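Local atomic coordinates of arabinofuranosidase (Bifidobacterium longum, PDB entry 2Y2W), a protein that hydrolyses terminal alpha-L-arabinofuranosyl bonds in arabinan and arabinoxylan, helping to break down the plant cell wall. Residues L178-T190 and R196-W210. Numbering follows the deposited sequence.
Sequences LDELEYVNGAPGT and RVANGIEEPMDIKMW
Arg-196 and Tyr-183 open a worked example of how the last carbonyls of a helix, which no further turn uses, can be taken up by the chain that follows. Traced outward, Arg-196 CB lies over one face of the Tyr-183 ring, a CH-pi contact 4.0 Å from its centroid. Arg-196 CG passes near Tyr-183 CZ and, like CD, skirts the Tyr-183 carbonyl; the chain then bends at chi2 (-141°) and chi3, which brings Arg-196 NE to Tyr-183 O at 2.8 Å, in the carbonyl plane. NH2 is turned to Gly-186 O, but at a separation too short for the bond to be more than doubtful, while NH1 binds Ile-201 O in the guanidinium plane, and Pro-204 CA covers one guanidinium face. With an alanine here, Tyr-183 O and Ile-201 O would probably lose their side-chain donor, and the Tyr-183 ring the aliphatic stem that runs over it. Beyond the ring, Tyr-183 OH accepts from Asn-199 ND2 (2.8 Å) and is also hydrogen-bonded to Asp-150 of helix 149-159.

The next carbonyl, Val-184 O, receives Met-205 N almost straight, at 171°. Asn-185 grips the backbone of Ile-207 twice: OD1 accepts from its N (3.1 Å), and ND2 donates to its O (3.0 Å). Trp-210 NE1 reaches that same oxygen from the opposite face of its plane. Val-184 packs with CG2 against Ile-207 CD1 and with CG1 against the edge of the Trp-210 ring at CZ2 (3.5 Å); Leu-181 CD1 also packs against Trp-210 CZ2.

Helices 174-185 and 191-198 are thereby joined to the segment entering barrel strand 209-212 of this (beta/alpha)8 fold. The chemistry implies a largely buried junction in which arginine and asparagine side chains satisfy backbone groups that regular secondary structure leaves over.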
# COMPACT_ATOMS: atom_id res chain seq x y z
N LEU D 178 6.74 0.78 13.22
CA LEU D 178 6.82 -0.12 14.37
C LEU D 178 8.23 -0.68 14.60
O LEU D 178 8.63 -0.94 15.73
CB LEU D 178 5.81 -1.27 14.25
CG LEU D 178 4.33 -0.88 14.26
CD1 LEU D 178 3.45 -2.08 13.93
CD2 LEU D 178 3.91 -0.27 15.60
N ASP D 179 8.98 -0.87 13.51
CA ASP D 179 10.37 -1.30 13.59
C ASP D 179 11.25 -0.24 14.28
O ASP D 179 12.02 -0.57 15.18
CB ASP D 179 10.93 -1.66 12.21
CG ASP D 179 10.35 -2.96 11.64
OD1 ASP D 179 9.64 -3.70 12.37
OD2 ASP D 179 10.59 -3.24 10.44
N GLU D 180 11.11 1.02 13.86
CA GLU D 180 11.87 2.12 14.46
C GLU D 180 11.49 2.37 15.91
O GLU D 180 12.34 2.70 16.73
CB GLU D 180 11.72 3.41 13.64
CG GLU D 180 12.52 4.59 14.21
CD GLU D 180 12.75 5.72 13.22
OE1 GLU D 180 11.81 6.09 12.48
OE2 GLU D 180 13.88 6.24 13.19
N LEU D 181 10.20 2.20 16.22
CA LEU D 181 9.70 2.34 17.59
C LEU D 181 10.36 1.32 18.52
O LEU D 181 10.82 1.67 19.61
CB LEU D 181 8.17 2.18 17.60
CG LEU D 181 7.42 2.11 18.93
CD1 LEU D 181 7.59 3.38 19.75
CD2 LEU D 181 5.95 1.84 18.66
N GLU D 182 10.40 0.07 18.08
CA GLU D 182 11.05 -1.01 18.81
C GLU D 182 12.55 -0.77 18.95
O GLU D 182 13.12 -1.00 20.02
CB GLU D 182 10.77 -2.34 18.10
CG GLU D 182 11.26 -3.58 18.82
CD GLU D 182 10.89 -4.87 18.08
OE1 GLU D 182 10.01 -4.82 17.18
OE2 GLU D 182 11.45 -5.93 18.40
N TYR D 183 13.19 -0.32 17.87
CA TYR D 183 14.63 -0.07 17.87
C TYR D 183 15.00 1.05 18.84
O TYR D 183 15.99 0.96 19.57
CB TYR D 183 15.13 0.29 16.47
CG TYR D 183 16.58 0.73 16.43
CD1 TYR D 183 17.61 -0.19 16.25
CD2 TYR D 183 16.92 2.08 16.58
CE1 TYR D 183 18.93 0.21 16.22
CE2 TYR D 183 18.25 2.49 16.55
CZ TYR D 183 19.25 1.55 16.37
OH TYR D 183 20.56 1.95 16.34
N VAL D 184 14.19 2.10 18.84
CA VAL D 184 14.48 3.31 19.59
C VAL D 184 14.09 3.22 21.08
O VAL D 184 14.77 3.79 21.93
CB VAL D 184 13.84 4.54 18.89
CG1 VAL D 184 12.41 4.75 19.35
CG2 VAL D 184 14.66 5.77 19.13
N ASN D 185 13.02 2.48 21.39
CA ASN D 185 12.43 2.51 22.73
C ASN D 185 12.27 1.16 23.42
O ASN D 185 11.89 1.09 24.59
CB ASN D 185 11.08 3.23 22.70
CG ASN D 185 11.22 4.74 22.66
OD1 ASN D 185 12.29 5.30 22.93
ND2 ASN D 185 10.12 5.42 22.31
N GLY D 186 12.54 0.08 22.68
CA GLY D 186 12.37 -1.26 23.21
C GLY D 186 13.36 -1.59 24.31
O GLY D 186 14.45 -1.01 24.37
N ALA D 187 12.98 -2.51 25.19
CA ALA D 187 13.89 -3.02 26.19
C ALA D 187 14.88 -3.98 25.53
O ALA D 187 14.52 -4.66 24.56
CB ALA D 187 13.12 -3.74 27.29
N PRO D 188 16.14 -4.02 26.02
CA PRO D 188 17.09 -5.01 25.51
C PRO D 188 16.53 -6.43 25.64
O PRO D 188 15.87 -6.74 26.62
CB PRO D 188 18.31 -4.83 26.42
CG PRO D 188 18.23 -3.41 26.87
CD PRO D 188 16.76 -3.11 27.00
N GLY D 189 16.79 -7.26 24.63
CA GLY D 189 16.28 -8.63 24.62
C GLY D 189 15.39 -8.94 23.43
O GLY D 189 14.76 -10.00 23.37
N THR D 190 15.33 -8.00 22.48
CA THR D 190 14.65 -8.20 21.21
C THR D 190 15.63 -7.82 20.09
O THR D 190 16.53 -7.01 20.31
CB THR D 190 13.34 -7.37 21.15
OG1 THR D 190 12.32 -8.11 20.46
CG2 THR D 190 13.55 -6.03 20.46
N ARG D 196 20.36 -1.52 18.78
CA ARG D 196 20.62 -0.22 19.41
C ARG D 196 21.71 -0.35 20.47
O ARG D 196 22.61 0.49 20.55
CB ARG D 196 19.34 0.33 20.05
CG ARG D 196 19.39 1.83 20.34
CD ARG D 196 18.73 2.18 21.66
NE ARG D 196 17.50 1.42 21.90
CZ ARG D 196 17.36 0.50 22.85
NH1 ARG D 196 18.37 0.20 23.67
NH2 ARG D 196 16.21 -0.14 22.97
N VAL D 197 21.62 -1.41 21.28
CA VAL D 197 22.62 -1.72 22.30
C VAL D 197 24.00 -1.93 21.67
O VAL D 197 24.99 -1.36 22.13
CB VAL D 197 22.21 -2.97 23.13
CG1 VAL D 197 23.27 -3.31 24.17
CG2 VAL D 197 20.86 -2.75 23.81
N ALA D 198 24.04 -2.72 20.60
CA ALA D 198 25.28 -2.98 19.87
C ALA D 198 25.82 -1.72 19.20
O ALA D 198 27.03 -1.58 19.01
CB ALA D 198 25.06 -4.08 18.84
N ASN D 199 24.92 -0.80 18.85
CA ASN D 199 25.30 0.47 18.23
C ASN D 199 25.80 1.53 19.22
O ASN D 199 26.22 2.61 18.80
CB ASN D 199 24.15 1.02 17.39
CG ASN D 199 23.86 0.19 16.15
OD1 ASN D 199 24.57 -0.78 15.84
ND2 ASN D 199 22.81 0.55 15.42
N GLY D 200 25.76 1.21 20.51
CA GLY D 200 26.34 2.08 21.54
C GLY D 200 25.37 2.74 22.50
O GLY D 200 25.79 3.48 23.39
N ILE D 201 24.07 2.50 22.31
CA ILE D 201 23.04 3.08 23.16
C ILE D 201 22.25 1.97 23.85
O ILE D 201 21.38 1.34 23.25
CB ILE D 201 22.11 4.04 22.37
CG1 ILE D 201 22.94 5.13 21.68
CG2 ILE D 201 21.08 4.68 23.30
CD1 ILE D 201 22.36 5.62 20.37
N GLU D 202 22.56 1.75 25.12
CA GLU D 202 22.04 0.62 25.88
C GLU D 202 20.58 0.83 26.30
O GLU D 202 19.73 -0.03 26.06
CB GLU D 202 22.92 0.37 27.11
CG GLU D 202 22.62 -0.93 27.86
CD GLU D 202 23.63 -1.23 28.95
OE1 GLU D 202 24.32 -0.29 29.42
OE2 GLU D 202 23.74 -2.42 29.34
N GLU D 203 20.31 1.97 26.91
CA GLU D 203 18.98 2.32 27.40
C GLU D 203 18.06 2.77 26.26
O GLU D 203 18.54 3.31 25.26
CB GLU D 203 19.09 3.42 28.48
CG GLU D 203 19.31 4.85 27.95
CD GLU D 203 20.70 5.11 27.37
OE1 GLU D 203 21.54 4.19 27.31
OE2 GLU D 203 20.95 6.27 26.97
N PRO D 204 16.75 2.53 26.40
CA PRO D 204 15.79 3.10 25.45
C PRO D 204 15.90 4.62 25.40
O PRO D 204 16.24 5.25 26.40
CB PRO D 204 14.44 2.68 26.03
CG PRO D 204 14.72 1.39 26.70
CD PRO D 204 16.10 1.55 27.30
N MET D 205 15.63 5.19 24.23
CA MET D 205 15.77 6.62 24.01
C MET D 205 14.63 7.44 24.62
O MET D 205 14.74 8.67 24.74
CB MET D 205 15.91 6.92 22.52
CG MET D 205 17.11 6.26 21.87
SD MET D 205 17.35 6.84 20.19
CE MET D 205 18.62 5.72 19.60
N ASP D 206 13.55 6.76 24.99
CA ASP D 206 12.35 7.38 25.57
C ASP D 206 11.83 8.55 24.74
O ASP D 206 11.71 9.68 25.23
CB ASP D 206 12.59 7.80 27.03
CG ASP D 206 12.85 6.62 27.95
OD1 ASP D 206 12.47 5.48 27.61
OD2 ASP D 206 13.44 6.85 29.04
N ILE D 207 11.54 8.28 23.48
CA ILE D 207 10.92 9.27 22.60
C ILE D 207 9.40 9.16 22.73
O ILE D 207 8.79 8.16 22.34
CB ILE D 207 11.41 9.12 21.15
CG1 ILE D 207 12.93 9.34 21.10
CG2 ILE D 207 10.68 10.10 20.22
CD1 ILE D 207 13.58 9.08 19.75
N LYS D 208 8.80 10.21 23.30
CA LYS D 208 7.36 10.28 23.56
C LYS D 208 6.56 10.77 22.36
O LYS D 208 5.57 10.15 21.96
CB LYS D 208 7.08 11.22 24.73
CG LYS D 208 6.83 10.54 26.07
CD LYS D 208 6.54 11.59 27.14
CE LYS D 208 5.97 10.97 28.40
NZ LYS D 208 5.59 12.02 29.39
N MET D 209 6.99 11.90 21.80
CA MET D 209 6.24 12.59 20.75
C MET D 209 6.70 12.17 19.35
O MET D 209 7.88 12.29 19.01
CB MET D 209 6.35 14.10 20.94
CG MET D 209 5.26 14.91 20.28
SD MET D 209 5.29 16.62 20.83
CE MET D 209 4.10 17.37 19.72
N TRP D 210 5.75 11.67 18.56
CA TRP D 210 6.03 11.16 17.22
C TRP D 210 5.13 11.82 16.18
O TRP D 210 3.92 11.99 16.41
CB TRP D 210 5.81 9.65 17.16
CG TRP D 210 6.77 8.84 17.98
CD1 TRP D 210 6.84 8.77 19.34
CD2 TRP D 210 7.79 7.96 17.48
NE1 TRP D 210 7.84 7.91 19.72
CE2 TRP D 210 8.44 7.40 18.60
CE3 TRP D 210 8.22 7.59 16.20
CZ2 TRP D 210 9.49 6.49 18.48
CZ3 TRP D 210 9.26 6.69 16.08
CH2 TRP D 210 9.89 6.15 17.22